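Local coordinates for secreted effector protein sseI (Salmonella enterica subsp. enterica serovar Typhimurium, PDB 4G29) that is a secreted Salmonella virulence factor whose catalytic domain belongs to the cysteine protease superfamily and probably acts through a cysteine-dependent mechanism, at residues A[10-16]-A[113-119]; A[93-98]-A[120-124]; A[58-64]-A[81-87]. Residue numbers count along the deposited sequence, not the author numbering.

Interaction 1 of 3, residues A[10-16]-A[113-119]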
# COMPACT_ATOMS: atom_id res chain seq x y z
N TYR A 10 -2.88 -13.01 9.72
CA TYR A 10 -3.39 -13.36 8.40
C TYR A 10 -3.15 -12.27 7.38
O TYR A 10 -2.87 -11.13 7.75
CB TYR A 10 -4.90 -13.60 8.48
CG TYR A 10 -5.64 -12.59 9.33
CD1 TYR A 10 -5.68 -12.70 10.73
CD2 TYR A 10 -6.26 -11.49 8.75
CE1 TYR A 10 -6.33 -11.75 11.50
CE2 TYR A 10 -6.93 -10.55 9.54
CZ TYR A 10 -6.95 -10.68 10.90
OH TYR A 10 -7.62 -9.75 11.65
N ASN A 11 -3.21 -12.65 6.12
CA ASN A 11 -3.05 -11.69 5.01
C ASN A 11 -4.40 -11.31 4.40
O ASN A 11 -4.50 -10.26 3.69
CB ASN A 11 -2.16 -12.30 3.92
CG ASN A 11 -0.71 -12.38 4.32
OD1 ASN A 11 -0.28 -11.82 5.33
ND2 ASN A 11 0.08 -13.09 3.52
N LEU A 12 -5.40 -12.16 4.63
CA LEU A 12 -6.70 -12.05 3.98
C LEU A 12 -7.79 -12.01 5.02
O LEU A 12 -7.94 -12.96 5.77
CB LEU A 12 -6.93 -13.24 3.03
CG LEU A 12 -5.93 -13.38 1.88
CD1 LEU A 12 -6.11 -14.66 1.09
CD2 LEU A 12 -5.97 -12.19 0.95
N THR A 13 -8.55 -10.93 5.04
CA THR A 13 -9.63 -10.80 6.02
C THR A 13 -10.83 -11.69 5.69
O THR A 13 -11.02 -12.06 4.53
CB THR A 13 -10.12 -9.34 6.08
OG1 THR A 13 -10.99 -9.20 7.21
CG2 THR A 13 -10.84 -8.93 4.80
N SER A 14 -11.62 -12.01 6.73
CA SER A 14 -12.85 -12.80 6.61
C SER A 14 -14.09 -11.91 6.68
O SER A 14 -15.20 -12.37 6.35
CB SER A 14 -12.94 -13.85 7.73
OG SER A 14 -12.00 -14.86 7.46
N ASP A 15 -13.89 -10.64 7.08
CA ASP A 15 -14.91 -9.57 7.08
C ASP A 15 -15.57 -9.43 5.71
O ASP A 15 -16.75 -9.08 5.62
CB ASP A 15 -14.29 -8.20 7.43
CG ASP A 15 -13.82 -8.06 8.90
OD1 ASP A 15 -13.99 -8.97 9.75
OD2 ASP A 15 -13.27 -6.97 9.20
N ILE A 16 -14.79 -9.65 4.65
CA ILE A 16 -15.27 -9.68 3.25
C ILE A 16 -14.74 -10.97 2.67
O ILE A 16 -13.87 -11.57 3.28
CB ILE A 16 -14.79 -8.43 2.42
CG1 ILE A 16 -13.29 -8.25 2.56
CG2 ILE A 16 -15.61 -7.16 2.84
CD1 ILE A 16 -12.66 -7.31 1.53
N LEU A 113 -2.10 -8.86 0.24
CA LEU A 113 -2.97 -8.51 1.36
C LEU A 113 -4.30 -8.00 0.82
O LEU A 113 -4.34 -7.20 -0.07
CB LEU A 113 -2.35 -7.36 2.18
CG LEU A 113 -0.94 -7.57 2.71
CD1 LEU A 113 -0.44 -6.28 3.38
CD2 LEU A 113 -0.85 -8.83 3.59
N ILE A 114 -5.39 -8.49 1.42
CA ILE A 114 -6.71 -7.85 1.28
C ILE A 114 -7.27 -7.83 2.72
O ILE A 114 -7.65 -8.87 3.27
CB ILE A 114 -7.63 -8.62 0.34
CG1 ILE A 114 -7.01 -8.80 -1.05
CG2 ILE A 114 -9.04 -7.88 0.19
CD1 ILE A 114 -7.84 -9.69 -1.99
N LEU A 115 -7.29 -6.64 3.31
CA LEU A 115 -7.49 -6.48 4.72
C LEU A 115 -8.38 -5.31 5.02
O LEU A 115 -8.51 -4.43 4.20
CB LEU A 115 -6.17 -6.23 5.45
CG LEU A 115 -5.14 -7.38 5.50
CD1 LEU A 115 -3.84 -6.90 6.05
CD2 LEU A 115 -5.72 -8.51 6.41
N SER A 116 -8.98 -5.24 6.21
CA SER A 116 -9.58 -3.95 6.58
C SER A 116 -8.49 -2.88 6.68
O SER A 116 -7.30 -3.20 6.80
CB SER A 116 -10.33 -4.02 7.90
OG SER A 116 -9.42 -4.02 9.01
N ALA A 117 -8.87 -1.61 6.66
CA ALA A 117 -7.86 -0.56 6.73
C ALA A 117 -7.11 -0.68 8.05
O ALA A 117 -5.92 -0.47 8.09
CB ALA A 117 -8.48 0.81 6.62
N ASP A 118 -7.78 -1.01 9.15
CA ASP A 118 -7.09 -1.07 10.41
C ASP A 118 -6.15 -2.28 10.43
O ASP A 118 -5.07 -2.19 11.03
CB ASP A 118 -8.05 -1.16 11.59
CG ASP A 118 -8.74 0.17 11.90
OD1 ASP A 118 -8.44 1.23 11.32
OD2 ASP A 118 -9.60 0.16 12.77
N GLU A 119 -6.56 -3.39 9.81
CA GLU A 119 -5.73 -4.58 9.77
C GLU A 119 -4.51 -4.32 8.92
O GLU A 119 -3.42 -4.80 9.24
CB GLU A 119 -6.50 -5.80 9.27
CG GLU A 119 -7.53 -6.31 10.19
CD GLU A 119 -8.50 -7.29 9.55
OE1 GLU A 119 -8.74 -7.26 8.33
OE2 GLU A 119 -9.08 -8.10 10.32
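Two backbone hydrogen bonds join the irregular N-terminal segment 10-16 to strand 113-116, both made by I114: its N donates to N11 O (3.0 Å) and its O accepts from T13 N (2.9 Å). They frame a single bridge between L12 and I114, whose CA atoms lie 5.0 Å apart, with the two chains running in the same direction. CA-H...O contacts accompany these bonds, L113 CA to N11 O at 3.3 Å and L12 CA to I114 O at 3.4 Å. Strand 113-116 is the outermost strand at one end of the antiparallel sheet of this papain-like domain, bonded on its other side to strand 90-95, so segment 10-16 lies along the sheet's edge before entering helix 18-26.

Polar side chains converge on E119, in the first turn of helix 117-126. Y10 OH donates to E119 OE2 (2.6 Å), and T13 OG1 makes a weak bond to OE1 of E119 (3.2 Å). The same OE1 accepts from S116 N (2.9 Å) while S116 OG accepts from E119 N (3.0 Å), a capping box at the helix start. T13 OG1 also accepts from D15 N (3.2 Å), closing an ST turn.

Apolar contacts fill the rest: Y10 CD2 meets L115 CD2 at 3.8 Å, I16 CD1 meets I114 CG2 at 3.9 Å, and L12 CD2 reaches I114 CB at 4.0 Å.

Interaction 2 of 3, residues A[93-98]-A[120-124]; sequences VFDVSA and WVCKY
The end of strand 90-95, next to the edge strand of the sheet, meets helix 117-126 at a site consistent with the Asp position of a papain-like Cys-His-Asp triad. Residues 93-95 are extended and close strand 90-95; from D95 to A98 the chain makes a type I turn, held by a weak A98 N to D95 O bond of 3.4 Å. Residues 120-124 are regular helix, with Y124 N bonded to W120 O at 3.1 Å. The axes of strand 93-95 and helix 120-124 approach to 10.8 Å, their directions 42° apart, and the nearest CA pair is V93 and W120 at 6.7 Å.

V93 and D95 point their CA-to-CB bonds toward the helix; F94, between them, points away. D95 has chi1 t and chi2 near 0°, and its carboxylate is well supplied with donors. OD2 accepts from both W120 NE1 (2.9 Å, angle 166°) and Y124 OH (2.6 Å), while OD1 is hydrogen-bonded to H80 NE2, the putative catalytic histidine. The two helix donors probably help to hold the carboxylate in its orientation toward H80. Backbone donors of the strand are also satisfied: V93 N and D95 N bond to L115 and L113, and F94 N bonds to V83.

W120 takes chi1 t with chi2 near 87°, which brings the indole nitrogen to D95 and turns a ring face to V93. Y124, one helical turn later, has chi1 near -87° and chi2 near 74°; A98 CB lies 3.6 Å from Y124 OH. V93 (chi1 t) makes a CH-pi contact, CG1 3.6 Å from the centroid of the W120 five-membered ring, 15° off its normal.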
# COMPACT_ATOMS: atom_id res chain seq x y z
N VAL A 93 -8.43 -2.38 2.23
CA VAL A 93 -7.26 -2.10 1.44
C VAL A 93 -6.91 -3.38 0.69
O VAL A 93 -6.71 -4.42 1.30
CB VAL A 93 -6.08 -1.64 2.27
CG1 VAL A 93 -4.91 -1.24 1.37
CG2 VAL A 93 -6.49 -0.44 3.16
N PHE A 94 -6.91 -3.28 -0.63
CA PHE A 94 -6.35 -4.30 -1.51
C PHE A 94 -4.90 -3.90 -1.80
O PHE A 94 -4.62 -2.84 -2.43
CB PHE A 94 -7.17 -4.39 -2.79
CG PHE A 94 -8.46 -5.16 -2.68
CD1 PHE A 94 -9.50 -4.73 -1.87
CD2 PHE A 94 -8.69 -6.24 -3.54
CE1 PHE A 94 -10.74 -5.43 -1.82
CE2 PHE A 94 -9.87 -6.90 -3.53
CZ PHE A 94 -10.91 -6.53 -2.64
N ASP A 95 -3.98 -4.72 -1.34
CA ASP A 95 -2.56 -4.47 -1.52
C ASP A 95 -1.91 -5.77 -1.96
O ASP A 95 -1.19 -6.42 -1.20
CB ASP A 95 -1.98 -3.95 -0.19
CG ASP A 95 -0.51 -3.54 -0.27
OD1 ASP A 95 0.10 -3.64 -1.34
OD2 ASP A 95 0.02 -3.10 0.79
N VAL A 96 -2.22 -6.13 -3.20
CA VAL A 96 -1.85 -7.42 -3.75
C VAL A 96 -0.38 -7.54 -4.20
O VAL A 96 0.03 -8.60 -4.64
CB VAL A 96 -2.82 -7.90 -4.86
CG1 VAL A 96 -4.32 -7.87 -4.38
CG2 VAL A 96 -2.71 -7.09 -6.13
N SER A 97 0.40 -6.47 -4.06
CA SER A 97 1.84 -6.52 -4.32
C SER A 97 2.70 -6.20 -3.09
O SER A 97 3.89 -5.93 -3.23
CB SER A 97 2.21 -5.63 -5.48
OG SER A 97 2.03 -4.27 -5.22
N ALA A 98 2.11 -6.27 -1.89
CA ALA A 98 2.81 -5.93 -0.63
C ALA A 98 4.07 -6.77 -0.48
O ALA A 98 5.11 -6.33 0.03
CB ALA A 98 1.85 -6.18 0.61
N TRP A 120 -4.70 -3.55 7.83
CA TRP A 120 -3.61 -3.22 6.91
C TRP A 120 -2.52 -2.41 7.66
O TRP A 120 -1.32 -2.72 7.63
CB TRP A 120 -4.15 -2.49 5.70
CG TRP A 120 -3.11 -2.10 4.65
CD1 TRP A 120 -2.68 -2.87 3.61
CD2 TRP A 120 -2.37 -0.88 4.59
NE1 TRP A 120 -1.72 -2.21 2.89
CE2 TRP A 120 -1.52 -0.97 3.47
CE3 TRP A 120 -2.35 0.30 5.36
CZ2 TRP A 120 -0.70 0.03 3.11
CZ3 TRP A 120 -1.48 1.30 4.99
CH2 TRP A 120 -0.68 1.16 3.87
N VAL A 121 -2.94 -1.42 8.43
CA VAL A 121 -2.00 -0.62 9.18
C VAL A 121 -1.22 -1.48 10.19
O VAL A 121 -0.02 -1.33 10.38
CB VAL A 121 -2.73 0.50 9.92
CG1 VAL A 121 -1.77 1.15 10.93
CG2 VAL A 121 -3.22 1.51 8.96
N CYS A 122 -1.96 -2.39 10.84
CA CYS A 122 -1.43 -3.33 11.79
C CYS A 122 -0.38 -4.21 11.15
O CYS A 122 0.70 -4.38 11.72
CB CYS A 122 -2.56 -4.16 12.38
SG CYS A 122 -3.47 -3.16 13.63
N LYS A 123 -0.68 -4.68 9.95
CA LYS A 123 0.25 -5.56 9.23
C LYS A 123 1.59 -4.85 8.93
O LYS A 123 2.68 -5.42 9.16
CB LYS A 123 -0.37 -6.05 7.92
CG LYS A 123 0.38 -7.23 7.29
CD LYS A 123 0.11 -8.52 8.02
CE LYS A 123 0.83 -9.70 7.41
NZ LYS A 123 0.62 -11.00 8.17
N TYR A 124 1.53 -3.62 8.45
CA TYR A 124 2.72 -2.83 8.15
C TYR A 124 3.48 -2.49 9.41
O TYR A 124 4.69 -2.61 9.43
CB TYR A 124 2.40 -1.59 7.29
CG TYR A 124 2.39 -1.90 5.81
CD1 TYR A 124 1.36 -2.61 5.23
CD2 TYR A 124 3.47 -1.50 5.02
CE1 TYR A 124 1.36 -2.90 3.86
CE2 TYR A 124 3.51 -1.83 3.65
CZ TYR A 124 2.42 -2.50 3.09
OH TYR A 124 2.46 -2.80 1.73

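Interaction 3 of 3, residues A[58-64]-A[81-87]; sequences FDNIRYR and FAVVGNK
F81 opens the second segment with its CA 3.2 Å from R64 O. A82 forms an antiparallel hydrogen-bonded pair with R64: A82 N to R64 O 3.0 Å, R64 N to A82 O 2.8 Å. V83 sits opposite Y63 in a non-hydrogen-bonded pair (CA-CA 4.8 Å), its CG1 3.6 Å from I61 CG2 and its CG2 4.2 Å from Y63 CD1. V84 pairs with R62 through two 2.8 Å bonds, V84 N to R62 O and R62 N to V84 O. Its methyls underlie two guanidinium faces, CG1 that of R62 and CG2 that of R64; R64 itself salt-bridges D137 on strand 132-138.

These are strands 61-69 and 78-87 of a beta hairpin within the sheet, the axes of 61-64 and 81-87 being 4.6 Å apart at 154°. Across from G85 a beta bulge between D59 and R62 shifts the register by one: N60 (phi/psi 46/56) turns segment 58-64, and R62 NE and NH2 bond to N60 O at 2.7 and 2.9 Å. A CB on G85 would clash with I61 CD1. N86 resumes pairing, with D59: N86 N to D59 O 2.8 Å, D59 N to N86 O 3.0 Å. K87 lays CD over the F58 ring, 4.0 Å from its centroid.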
# COMPACT_ATOMS: atom_id res chain seq x y z
N PHE A 58 -17.57 -2.21 -4.17
CA PHE A 58 -16.87 -1.29 -3.27
C PHE A 58 -17.10 0.10 -3.86
O PHE A 58 -17.18 0.25 -5.08
CB PHE A 58 -15.36 -1.58 -3.20
CG PHE A 58 -15.03 -2.85 -2.48
CD1 PHE A 58 -14.65 -2.81 -1.15
CD2 PHE A 58 -15.09 -4.05 -3.13
CE1 PHE A 58 -14.37 -3.95 -0.47
CE2 PHE A 58 -14.82 -5.21 -2.46
CZ PHE A 58 -14.43 -5.17 -1.14
N ASP A 59 -17.24 1.11 -3.02
CA ASP A 59 -17.25 2.48 -3.57
C ASP A 59 -16.29 3.40 -2.78
O ASP A 59 -15.47 2.93 -1.97
CB ASP A 59 -18.67 3.02 -3.66
CG ASP A 59 -19.34 3.13 -2.35
OD1 ASP A 59 -18.66 3.01 -1.33
OD2 ASP A 59 -20.59 3.36 -2.30
N ASN A 60 -16.34 4.69 -3.10
CA ASN A 60 -15.37 5.64 -2.55
C ASN A 60 -13.94 5.05 -2.67
O ASN A 60 -13.20 4.97 -1.70
CB ASN A 60 -15.64 6.02 -1.11
CG ASN A 60 -14.78 7.18 -0.67
OD1 ASN A 60 -14.29 7.93 -1.50
ND2 ASN A 60 -14.53 7.30 0.62
N ILE A 61 -13.58 4.71 -3.90
CA ILE A 61 -12.29 4.11 -4.19
C ILE A 61 -11.23 5.22 -4.16
O ILE A 61 -11.40 6.29 -4.72
CB ILE A 61 -12.27 3.42 -5.56
CG1 ILE A 61 -13.40 2.37 -5.66
CG2 ILE A 61 -10.85 2.88 -5.84
CD1 ILE A 61 -13.15 1.19 -4.91
N ARG A 62 -10.16 4.96 -3.40
CA ARG A 62 -9.04 5.86 -3.31
C ARG A 62 -7.77 5.07 -3.62
O ARG A 62 -7.74 3.85 -3.40
CB ARG A 62 -8.94 6.44 -1.91
CG ARG A 62 -9.97 7.47 -1.57
CD ARG A 62 -10.45 7.26 -0.15
NE ARG A 62 -11.32 6.09 -0.04
CZ ARG A 62 -11.64 5.45 1.08
NH1 ARG A 62 -11.15 5.83 2.28
NH2 ARG A 62 -12.47 4.43 1.03
N TYR A 63 -6.74 5.84 -4.01
CA TYR A 63 -5.45 5.34 -4.38
C TYR A 63 -4.48 5.80 -3.30
O TYR A 63 -4.33 6.98 -3.09
CB TYR A 63 -5.08 5.85 -5.75
CG TYR A 63 -6.06 5.39 -6.80
CD1 TYR A 63 -6.03 4.08 -7.30
CD2 TYR A 63 -7.09 6.22 -7.23
CE1 TYR A 63 -6.92 3.65 -8.26
CE2 TYR A 63 -8.06 5.76 -8.13
CZ TYR A 63 -7.95 4.51 -8.66
OH TYR A 63 -8.93 4.15 -9.56
N ARG A 64 -3.87 4.82 -2.64
CA ARG A 64 -3.02 5.06 -1.52
C ARG A 64 -1.56 5.08 -1.94
O ARG A 64 -1.01 4.03 -2.31
CB ARG A 64 -3.27 4.00 -0.41
CG ARG A 64 -2.48 4.28 0.88
CD ARG A 64 -3.06 3.51 2.07
NE ARG A 64 -4.37 4.04 2.44
CZ ARG A 64 -5.06 3.70 3.53
NH1 ARG A 64 -4.62 2.75 4.32
NH2 ARG A 64 -6.23 4.29 3.82
N PHE A 81 2.11 1.44 -3.49
CA PHE A 81 0.73 1.83 -3.81
C PHE A 81 -0.26 0.73 -3.48
O PHE A 81 -0.04 -0.45 -3.77
CB PHE A 81 0.58 2.26 -5.27
CG PHE A 81 1.48 3.41 -5.63
CD1 PHE A 81 1.08 4.70 -5.40
CD2 PHE A 81 2.70 3.19 -6.20
CE1 PHE A 81 1.89 5.73 -5.68
CE2 PHE A 81 3.52 4.27 -6.48
CZ PHE A 81 3.12 5.50 -6.21
N ALA A 82 -1.40 1.13 -2.93
CA ALA A 82 -2.46 0.19 -2.66
C ALA A 82 -3.79 0.87 -3.06
O ALA A 82 -3.80 2.06 -3.34
CB ALA A 82 -2.49 -0.23 -1.16
N VAL A 83 -4.88 0.14 -2.99
CA VAL A 83 -6.21 0.70 -3.33
C VAL A 83 -7.15 0.49 -2.15
O VAL A 83 -7.16 -0.59 -1.55
CB VAL A 83 -6.76 0.11 -4.65
CG1 VAL A 83 -8.01 0.83 -5.10
CG2 VAL A 83 -5.70 0.16 -5.80
N VAL A 84 -7.91 1.52 -1.80
CA VAL A 84 -8.79 1.51 -0.64
C VAL A 84 -10.23 1.71 -1.12
O VAL A 84 -10.51 2.51 -2.04
CB VAL A 84 -8.48 2.70 0.30
CG1 VAL A 84 -9.16 2.51 1.64
CG2 VAL A 84 -7.00 2.94 0.41
N GLY A 85 -11.16 1.00 -0.50
CA GLY A 85 -12.57 1.18 -0.84
C GLY A 85 -13.48 0.84 0.32
O GLY A 85 -13.14 0.06 1.22
N ASN A 86 -14.65 1.48 0.28
CA ASN A 86 -15.68 1.31 1.27
C ASN A 86 -16.60 0.15 0.90
O ASN A 86 -17.02 0.02 -0.24
CB ASN A 86 -16.54 2.57 1.36
CG ASN A 86 -17.83 2.35 2.17
OD1 ASN A 86 -18.95 2.31 1.63
ND2 ASN A 86 -17.68 2.18 3.47
N LYS A 87 -16.96 -0.64 1.89
CA LYS A 87 -18.00 -1.63 1.71
C LYS A 87 -18.77 -1.68 3.02
O LYS A 87 -18.24 -2.08 4.05
CB LYS A 87 -17.36 -2.97 1.38
CG LYS A 87 -18.32 -4.10 1.15
CD LYS A 87 -18.42 -4.51 -0.31
CE LYS A 87 -19.44 -5.66 -0.42
NZ LYS A 87 -19.77 -5.96 -1.81

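In the fold
All three contacts reach one antiparallel sheet, in which strands 113-116, 90-95, 78-87 and 61-69 are successive neighbours. Interactions 1 and 2 lie about 8 Å apart between centres and share helix 117-126; interaction 3 lies about 13 Å from the first and 12 Å from the second. Along the chain interaction 3 closes before interaction 2 opens, whereas interaction 1 encloses interaction 3 and crosses interaction 2. Main-chain bonds carry the sheet from one to the next, D95 N to L113 O (2.8 Å) and F94 N to V83 O (2.9 Å). Strand 90-95, whose end bears the putative triad aspartate, thus lies between edge strand 113-116, which the N-terminal segment borders, and the hairpin of 61-69 and 78-87.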